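Local coordinates for protein NADP-dependent 2-hydroxyacid dehydrogenase (Rhizobium etli, PDB 4XCV) that probably catalyses the NADP(H)-dependent interconversion of 2-hydroxyacids and 2-oxoacids, and binds NADPH as a member of the D-isomer specific 2-hydroxyacid dehydrogenase family, at residues 7-12 / 46-51; 24-29 / 292-297. One frame throughout, in Å; residues are numbered along the deposited sequence.

Contact 1 of 2, residues 7-12 / 46-51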
ATOM      1  N   PRO A   7      26.356  35.818   5.643  1.00 12.51           N
ATOM      2  CA  PRO A   7      25.589  34.928   4.805  1.00 11.79           C
ATOM      3  C   PRO A   7      26.063  33.469   4.956  1.00 11.28           C
ATOM      4  O   PRO A   7      27.183  33.195   5.370  1.00 11.50           O
ATOM      5  CB  PRO A   7      25.875  35.438   3.390  1.00 12.53           C
ATOM      6  CG  PRO A   7      27.141  36.174   3.504  1.00 13.71           C
ATOM      7  CD  PRO A   7      27.103  36.804   4.871  1.00 13.88           C
ATOM      8  N   VAL A   8      25.148  32.548   4.638  1.00 11.11           N
ATOM      9  CA  VAL A   8      25.402  31.101   4.669  1.00 11.51           C
ATOM     10  C   VAL A   8      26.087  30.653   3.383  1.00 11.55           C
ATOM     11  O   VAL A   8      25.668  31.027   2.309  1.00 12.46           O
ATOM     12  CB  VAL A   8      24.075  30.360   4.814  1.00 12.30           C
ATOM     13  CG1 VAL A   8      24.238  28.843   4.716  1.00 13.07           C
ATOM     14  CG2 VAL A   8      23.358  30.760   6.093  1.00 14.12           C
ATOM     15  N   LEU A   9      27.159  29.889   3.515  1.00 12.24           N
ATOM     16  CA  LEU A   9      27.852  29.345   2.338  0.50 12.79           C
ATOM     17  C   LEU A   9      27.055  28.160   1.800  1.00 12.68           C
ATOM     18  O   LEU A   9      26.700  27.273   2.561  1.00 13.78           O
ATOM     19  CB  LEU A   9      29.237  28.920   2.744  0.50 14.89           C
ATOM     20  CG  LEU A   9      30.219  28.375   1.727  0.50 17.01           C
ATOM     21  CD1 LEU A   9      31.607  28.454   2.320  0.50 20.26           C
ATOM     22  CD2 LEU A   9      29.913  26.935   1.351  0.50 17.43           C
ATOM     23  N   VAL A  10      26.821  28.159   0.492  1.00 12.67           N
ATOM     24  CA  VAL A  10      26.043  27.093  -0.149  1.00 13.38           C
ATOM     25  C   VAL A  10      26.852  26.547  -1.319  1.00 14.52           C
ATOM     26  O   VAL A  10      27.161  27.277  -2.270  1.00 14.92           O
ATOM     27  CB  VAL A  10      24.679  27.618  -0.649  1.00 13.93           C
ATOM     28  CG1 VAL A  10      23.876  26.537  -1.369  1.00 15.60           C
ATOM     29  CG2 VAL A  10      23.895  28.240   0.500  1.00 13.76           C
ATOM     30  N   ASP A  11      27.205  25.263  -1.222  1.00 15.82           N
ATOM     31  CA  ASP A  11      27.928  24.572  -2.300  1.00 18.18           C
ATOM     32  C   ASP A  11      27.271  23.228  -2.506  1.00 19.09           C
ATOM     33  O   ASP A  11      27.677  22.218  -1.885  1.00 20.44           O
ATOM     34  CB  ASP A  11      29.395  24.373  -1.959  1.00 20.69           C
ATOM     35  CG  ASP A  11      30.181  23.673  -3.068  1.00 24.48           C
ATOM     36  OD1 ASP A  11      29.673  23.364  -4.178  1.00 25.56           O
ATOM     37  OD2 ASP A  11      31.367  23.404  -2.825  1.00 28.20           O
ATOM     38  N   ILE A  12      26.233  23.227  -3.321  1.00 19.84           N
ATOM     39  CA  ILE A  12      25.436  22.028  -3.545  1.00 22.40           C
ATOM     40  C   ILE A  12      25.306  21.779  -5.052  1.00 25.51           C
ATOM     41  O   ILE A  12      24.858  22.626  -5.809  1.00 26.25           O
ATOM     42  CB  ILE A  12      24.074  22.117  -2.821  1.00 22.82           C
ATOM     43  CG1 ILE A  12      23.248  23.320  -3.269  1.00 22.74           C
ATOM     44  CG2 ILE A  12      24.303  22.212  -1.313  1.00 22.19           C
ATOM     45  CD1 ILE A  12      21.946  23.454  -2.468  1.00 24.11           C
ATOM     46  N   SER A  46      36.064  34.515   5.595  1.00 19.33           N
ATOM     47  CA  SER A  46      36.573  34.602   6.957  1.00 21.82           C
ATOM     48  C   SER A  46      35.477  34.684   8.025  1.00 21.10           C
ATOM     49  O   SER A  46      35.693  34.219   9.136  1.00 21.76           O
ATOM     50  CB  SER A  46      37.604  35.712   7.097  1.00 24.48           C
ATOM     51  OG  SER A  46      37.013  36.974   6.974  1.00 26.42           O
ATOM     52  N   GLU A  47      34.329  35.271   7.717  1.00 19.22           N
ATOM     53  CA  GLU A  47      33.266  35.418   8.715  0.50 19.14           C
ATOM     54  C   GLU A  47      32.236  34.293   8.663  1.00 17.86           C
ATOM     55  O   GLU A  47      31.385  34.227   9.519  1.00 17.65           O
ATOM     56  CB  GLU A  47      32.559  36.756   8.562  0.50 20.33           C
ATOM     57  CG  GLU A  47      33.501  37.955   8.682  0.50 22.61           C
ATOM     58  CD  GLU A  47      33.978  38.199  10.094  0.50 24.96           C
ATOM     59  OE1 GLU A  47      33.601  37.427  10.999  0.50 26.86           O
ATOM     60  OE2 GLU A  47      34.737  39.172  10.314  0.50 29.37           O
ATOM     61  N   THR A  48      32.335  33.419   7.673  1.00 15.86           N
ATOM     62  CA  THR A  48      31.303  32.427   7.451  1.00 15.15           C
ATOM     63  C   THR A  48      31.182  31.460   8.612  1.00 14.98           C
ATOM     64  O   THR A  48      32.170  30.894   9.022  1.00 15.80           O
ATOM     65  CB  THR A  48      31.613  31.679   6.141  1.00 15.37           C
ATOM     66  OG1 THR A  48      31.856  32.647   5.111  1.00 15.24           O
ATOM     67  CG2 THR A  48      30.443  30.730   5.792  1.00 15.66           C
ATOM     68  N   GLU A  49      29.957  31.304   9.108  1.00 14.37           N
ATOM     69  CA  GLU A  49      29.617  30.439  10.256  1.00 15.23           C
ATOM     70  C   GLU A  49      29.042  29.114   9.835  1.00 14.86           C
ATOM     71  O   GLU A  49      29.247  28.107  10.529  1.00 15.14           O
ATOM     72  CB  GLU A  49      28.552  31.120  11.144  1.00 17.09           C
ATOM     73  CG  GLU A  49      28.940  32.468  11.646  1.00 18.89           C
ATOM     74  CD  GLU A  49      27.871  33.035  12.507  1.00 20.68           C
ATOM     75  OE1 GLU A  49      26.797  33.428  12.024  1.00 18.58           O
ATOM     76  OE2 GLU A  49      28.109  33.010  13.726  1.00 24.95           O
ATOM     77  N   TYR A  50      28.217  29.111   8.790  1.00 13.25           N
ATOM     78  CA  TYR A  50      27.457  27.916   8.420  1.00 13.08           C
ATOM     79  C   TYR A  50      27.705  27.608   6.964  1.00 13.02           C
ATOM     80  O   TYR A  50      27.702  28.531   6.115  1.00 13.12           O
ATOM     81  CB  TYR A  50      25.961  28.140   8.646  1.00 12.64           C
ATOM     82  CG  TYR A  50      25.626  28.726   9.990  1.00 12.94           C
ATOM     83  CD1 TYR A  50      25.941  28.046  11.165  1.00 13.83           C
ATOM     84  CD2 TYR A  50      25.007  29.944  10.097  1.00 13.57           C
ATOM     85  CE1 TYR A  50      25.635  28.582  12.404  1.00 14.76           C
ATOM     86  CE2 TYR A  50      24.679  30.479  11.329  1.00 14.29           C
ATOM     87  CZ  TYR A  50      25.008  29.814  12.487  1.00 15.05           C
ATOM     88  OH  TYR A  50      24.671  30.337  13.725  1.00 15.90           O
ATOM     89  N   ALA A  51      27.875  26.326   6.641  1.00 13.01           N
ATOM     90  CA  ALA A  51      28.050  25.878   5.264  1.00 13.42           C
ATOM     91  C   ALA A  51      27.072  24.755   4.990  1.00 13.48           C
ATOM     92  O   ALA A  51      27.023  23.769   5.754  1.00 15.28           O
ATOM     93  CB  ALA A  51      29.451  25.420   5.017  1.00 14.99           C
TER
HETATM   94  O   HOH W   1      27.326  31.860   7.851  1.00 13.02           O
HETATM   95  O   HOH W   2      29.713  34.329   5.253  1.00 14.77           O
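T48 sets its methyl CG2, which stands anti to the backbone N, against L9 CB at 3.7 Å, while OG1 turns to water 2, 2.7 Å away. That water donates to P7 O, so the hydroxyl reaches the carbonyl of P7 through one solvent molecule; OG1 also has a weak bond to the carbonyl of F45. At E49 the backbone takes over: its N-H gives a hydrogen bond of 3.0 Å, from E49 N to water 1, which in turn donates to P7 O. The P7 carbonyl thus accepts from two waters, which link it to T48 OG1 and E49 N just before direct pairing begins. The carboxylate of E49 forms salt bridges with R5 and K68.

Direct pairing starts at Y50. Its carbonyl takes the N-H of L9 (L9 N to Y50 O 3.0 Å), with the donor in the carbonyl plane and 155° at the hydrogen. This is the ladder of neighbouring parallel strands 8-12 and 50-54, inside the five-stranded sheet of the smaller, flavodoxin-like domain of these dehydrogenases. The Y50 side chain leaves L9 behind: V8 CG1 lies 4.3 Å from Y50 CB, and V8 CG2 sits near the ring plane at its edge. E49 CB lies over the centre of one ring face, 3.7 Å above the plane, and the phenol OH is bonded to E305 of helix 292-305.

A51 is the bridge partner of L9, and both side chains lie on the same face of the sheet. A51 CA makes a CA-H...O contact with L9 O at 3.3 Å, and L9 CD2 rests on the A51 methyl CB.

Contact 2 of 2, residues 24-29 / 292-297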
ATOM      1  N   LYS A  24      16.787  32.889  -3.664  1.00 16.64           N
ATOM      2  CA  LYS A  24      16.160  34.225  -3.691  0.50 17.28           C
ATOM      3  C   LYS A  24      15.375  34.496  -2.437  1.00 17.23           C
ATOM      4  O   LYS A  24      15.241  35.639  -2.051  1.00 18.74           O
ATOM      5  CB  LYS A  24      15.158  34.391  -4.844  0.50 18.60           C
ATOM      6  CG  LYS A  24      15.743  34.388  -6.237  0.50 19.82           C
ATOM      7  CD  LYS A  24      14.632  34.517  -7.266  0.50 21.69           C
ATOM      8  CE  LYS A  24      15.205  34.374  -8.653  0.50 23.14           C
ATOM      9  NZ  LYS A  24      15.944  35.605  -9.040  0.50 24.06           N
ATOM     10  N   THR A  25      14.805  33.454  -1.836  1.00 16.84           N
ATOM     11  CA  THR A  25      13.920  33.643  -0.674  1.00 17.99           C
ATOM     12  C   THR A  25      14.442  32.987   0.610  1.00 17.44           C
ATOM     13  O   THR A  25      13.776  33.056   1.654  1.00 20.42           O
ATOM     14  CB  THR A  25      12.498  33.139  -0.950  1.00 19.64           C
ATOM     15  OG1 THR A  25      12.470  31.769  -1.340  1.00 21.78           O
ATOM     16  CG2 THR A  25      11.848  34.028  -2.045  1.00 21.79           C
ATOM     17  N   ALA A  26      15.606  32.383   0.544  1.00 15.63           N
ATOM     18  CA  ALA A  26      16.161  31.678   1.688  1.00 15.38           C
ATOM     19  C   ALA A  26      17.054  32.586   2.518  1.00 14.78           C
ATOM     20  O   ALA A  26      17.693  33.540   2.045  1.00 16.24           O
ATOM     21  CB  ALA A  26      16.985  30.488   1.252  1.00 15.21           C
ATOM     22  N   PHE A  27      17.187  32.218   3.787  1.00 14.39           N
ATOM     23  CA  PHE A  27      18.118  32.905   4.670  1.00 13.83           C
ATOM     24  C   PHE A  27      17.898  34.409   4.670  1.00 13.94           C
ATOM     25  O   PHE A  27      18.867  35.192   4.524  1.00 14.10           O
ATOM     26  CB  PHE A  27      19.570  32.574   4.265  1.00 13.58           C
ATOM     27  CG  PHE A  27      19.866  31.090   4.226  1.00 13.82           C
ATOM     28  CD1 PHE A  27      19.730  30.291   5.351  1.00 14.60           C
ATOM     29  CD2 PHE A  27      20.303  30.483   3.042  1.00 14.66           C
ATOM     30  CE1 PHE A  27      19.966  28.925   5.293  1.00 15.46           C
ATOM     31  CE2 PHE A  27      20.556  29.143   2.996  1.00 15.41           C
ATOM     32  CZ  PHE A  27      20.388  28.360   4.107  1.00 15.82           C
ATOM     33  N   ALA A  28      16.636  34.858   4.779  1.00 14.53           N
ATOM     34  CA  ALA A  28      16.350  36.257   4.417  1.00 15.60           C
ATOM     35  C   ALA A  28      16.975  37.295   5.327  1.00 16.12           C
ATOM     36  O   ALA A  28      17.081  38.473   4.944  1.00 18.11           O
ATOM     37  CB  ALA A  28      14.849  36.505   4.315  1.00 17.19           C
ATOM     38  N   ASP A  29      17.388  36.904   6.519  1.00 15.23           N
ATOM     39  CA  ASP A  29      18.074  37.831   7.419  1.00 16.06           C
ATOM     40  C   ASP A  29      19.555  37.998   7.171  1.00 15.92           C
ATOM     41  O   ASP A  29      20.193  38.836   7.825  1.00 18.67           O
ATOM     42  CB  ASP A  29      17.831  37.457   8.891  1.00 16.92           C
ATOM     43  CG  ASP A  29      18.385  36.077   9.268  1.00 16.05           C
ATOM     44  OD1 ASP A  29      18.687  35.270   8.349  1.00 15.90           O
ATOM     45  OD2 ASP A  29      18.430  35.764  10.495  1.00 18.34           O
ATOM     46  N   ALA A 292      12.560  22.490   1.031  1.00 17.41           N
ATOM     47  CA  ALA A 292      12.578  21.814   2.284  1.00 16.84           C
ATOM     48  C   ALA A 292      13.961  21.785   2.927  1.00 15.41           C
ATOM     49  O   ALA A 292      14.104  21.960   4.144  1.00 14.95           O
ATOM     50  CB  ALA A 292      12.077  20.365   2.132  1.00 17.54           C
ATOM     51  N   LEU A 293      15.015  21.599   2.133  1.00 15.36           N
ATOM     52  CA  LEU A 293      16.396  21.627   2.661  1.00 14.54           C
ATOM     53  C   LEU A 293      16.695  22.970   3.359  1.00 13.90           C
ATOM     54  O   LEU A 293      17.269  23.029   4.415  1.00 13.32           O
ATOM     55  CB  LEU A 293      17.432  21.389   1.516  1.00 15.28           C
ATOM     56  CG  LEU A 293      18.905  21.543   1.835  1.00 15.30           C
ATOM     57  CD1 LEU A 293      19.334  20.577   2.933  1.00 15.08           C
ATOM     58  CD2 LEU A 293      19.679  21.328   0.536  1.00 16.34           C
ATOM     59  N   PHE A 294      16.301  24.061   2.698  1.00 13.90           N
ATOM     60  CA  PHE A 294      16.601  25.389   3.191  1.00 13.65           C
ATOM     61  C   PHE A 294      15.773  25.704   4.407  1.00 13.03           C
ATOM     62  O   PHE A 294      16.291  26.265   5.347  1.00 12.02           O
ATOM     63  CB  PHE A 294      16.431  26.405   2.045  1.00 14.71           C
ATOM     64  CG  PHE A 294      17.400  26.149   0.966  1.00 16.29           C
ATOM     65  CD1 PHE A 294      18.660  26.671   1.067  1.00 17.69           C
ATOM     66  CD2 PHE A 294      17.135  25.246  -0.053  1.00 19.32           C
ATOM     67  CE1 PHE A 294      19.628  26.366   0.158  1.00 19.25           C
ATOM     68  CE2 PHE A 294      18.112  24.929  -0.970  1.00 20.38           C
ATOM     69  CZ  PHE A 294      19.358  25.522  -0.854  1.00 20.05           C
ATOM     70  N   ARG A 295      14.509  25.304   4.439  1.00 13.81           N
ATOM     71  CA  ARG A 295      13.746  25.473   5.658  1.00 13.97           C
ATOM     72  C   ARG A 295      14.358  24.729   6.852  1.00 13.18           C
ATOM     73  O   ARG A 295      14.403  25.241   7.977  1.00 12.61           O
ATOM     74  CB  ARG A 295      12.301  24.999   5.466  1.00 15.43           C
ATOM     75  CG  ARG A 295      11.487  25.762   4.457  1.00 16.78           C
ATOM     76  CD  ARG A 295      11.389  27.248   4.730  1.00 17.32           C
ATOM     77  NE  ARG A 295      12.522  27.989   4.158  1.00 16.93           N
ATOM     78  CZ  ARG A 295      12.703  28.277   2.877  1.00 17.65           C
ATOM     79  NH1 ARG A 295      13.780  28.988   2.506  1.00 17.56           N
ATOM     80  NH2 ARG A 295      11.810  27.903   1.945  1.00 19.26           N
ATOM     81  N   HIS A 296      14.860  23.530   6.580  1.00 13.17           N
ATOM     82  CA  HIS A 296      15.533  22.724   7.626  1.00 12.98           C
ATOM     83  C   HIS A 296      16.786  23.417   8.172  1.00 12.01           C
ATOM     84  O   HIS A 296      17.010  23.503   9.386  1.00 11.68           O
ATOM     85  CB  HIS A 296      15.852  21.337   7.003  1.00 13.68           C
ATOM     86  CG  HIS A 296      17.036  20.646   7.591  1.00 14.85           C
ATOM     87  ND1 HIS A 296      16.998  19.941   8.766  1.00 16.36           N
ATOM     88  CD2 HIS A 296      18.306  20.541   7.126  1.00 15.63           C
ATOM     89  CE1 HIS A 296      18.192  19.420   9.000  1.00 15.47           C
ATOM     90  NE2 HIS A 296      19.008  19.793   8.029  1.00 16.33           N
ATOM     91  N   VAL A 297      17.615  23.932   7.269  1.00 11.32           N
ATOM     92  CA  VAL A 297      18.845  24.570   7.685  1.00 10.98           C
ATOM     93  C   VAL A 297      18.531  25.834   8.496  1.00 10.71           C
ATOM     94  O   VAL A 297      19.121  26.116   9.552  1.00 10.47           O
ATOM     95  CB  VAL A 297      19.787  24.900   6.504  1.00 11.33           C
ATOM     96  CG1 VAL A 297      20.943  25.712   7.006  1.00 11.33           C
ATOM     97  CG2 VAL A 297      20.261  23.618   5.831  1.00 12.07           C
TER
HETATM   98  O   HOH W   3      13.673  29.433  -0.225  1.00 23.88           O
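The side chains of F27 and F294 cross at about a right angle, their ring planes meeting at an oblique 73° with the centroids 5.9 Å apart. CE2 of F27 comes in at the edge of the F294 ring, in its plane, 3.7 Å from F294 CD1. F27 sits in a left-handed backbone conformation. Its CG is turned beside its own N and opposite its carbonyl carbon (chi1 -55°), and this carries the ring back to the helix although the CB itself does not point there. On the other side of CZ, CE1 of F27 meets V297 CG1 at 3.8 Å, near the F27 ring plane, so F27 spans one turn of the helix from F294 to V297.

The contact joins the loop between helix 16-23 and strand 32-34 to helix 292-305, which, though far along the chain, packs here beside the sheet containing strands 8-12 and 50-54, the sheet of the flavodoxin-like domain. F294 also touches V22 and L23 of helix 16-23, and L52 of strand 50-54 touches both F294 and V297.

A26 fits beside this aromatic pair, its CB 4.2 Å from F294 CD1. R295 starts out pointing away from the loop, but bends at chi2 (-57°) and chi3, folding its guanidinium back until the edge at R295 NH1 reaches A26 CA at 3.7 Å. R295 NH1 donates to water 3 at 2.8 Å, and T25 OG1 donates to the same water, a solvent bridge at the exposed margin. R295 NE is held by a salt bridge to E298, whose carboxylate also accepts the N-H of F27.

Overall arrangement
Both contacts are largely buried and lie in the same domain, their centres about 13 Å apart. Contact 1 lies within the sheet, and its V8 and I12 face borders the layer in which contact 2 sits. In contact 1 a backbone hydrogen bond joins adjacent strands, with two waters bridging just before it; contact 2 works between loop and helix, with no direct hydrogen bond across it, but with apolar side chains, a guanidinium edge and one bridging water at a more exposed rim. They touch directly: V8 CG2 packs on F27 CD1 and I12 CD1 on F294 CZ, both at 3.7 Å. V8, V10 and I12 of strand 8-12 turn to the aromatic pair of contact 2, and L9 to the opposite face.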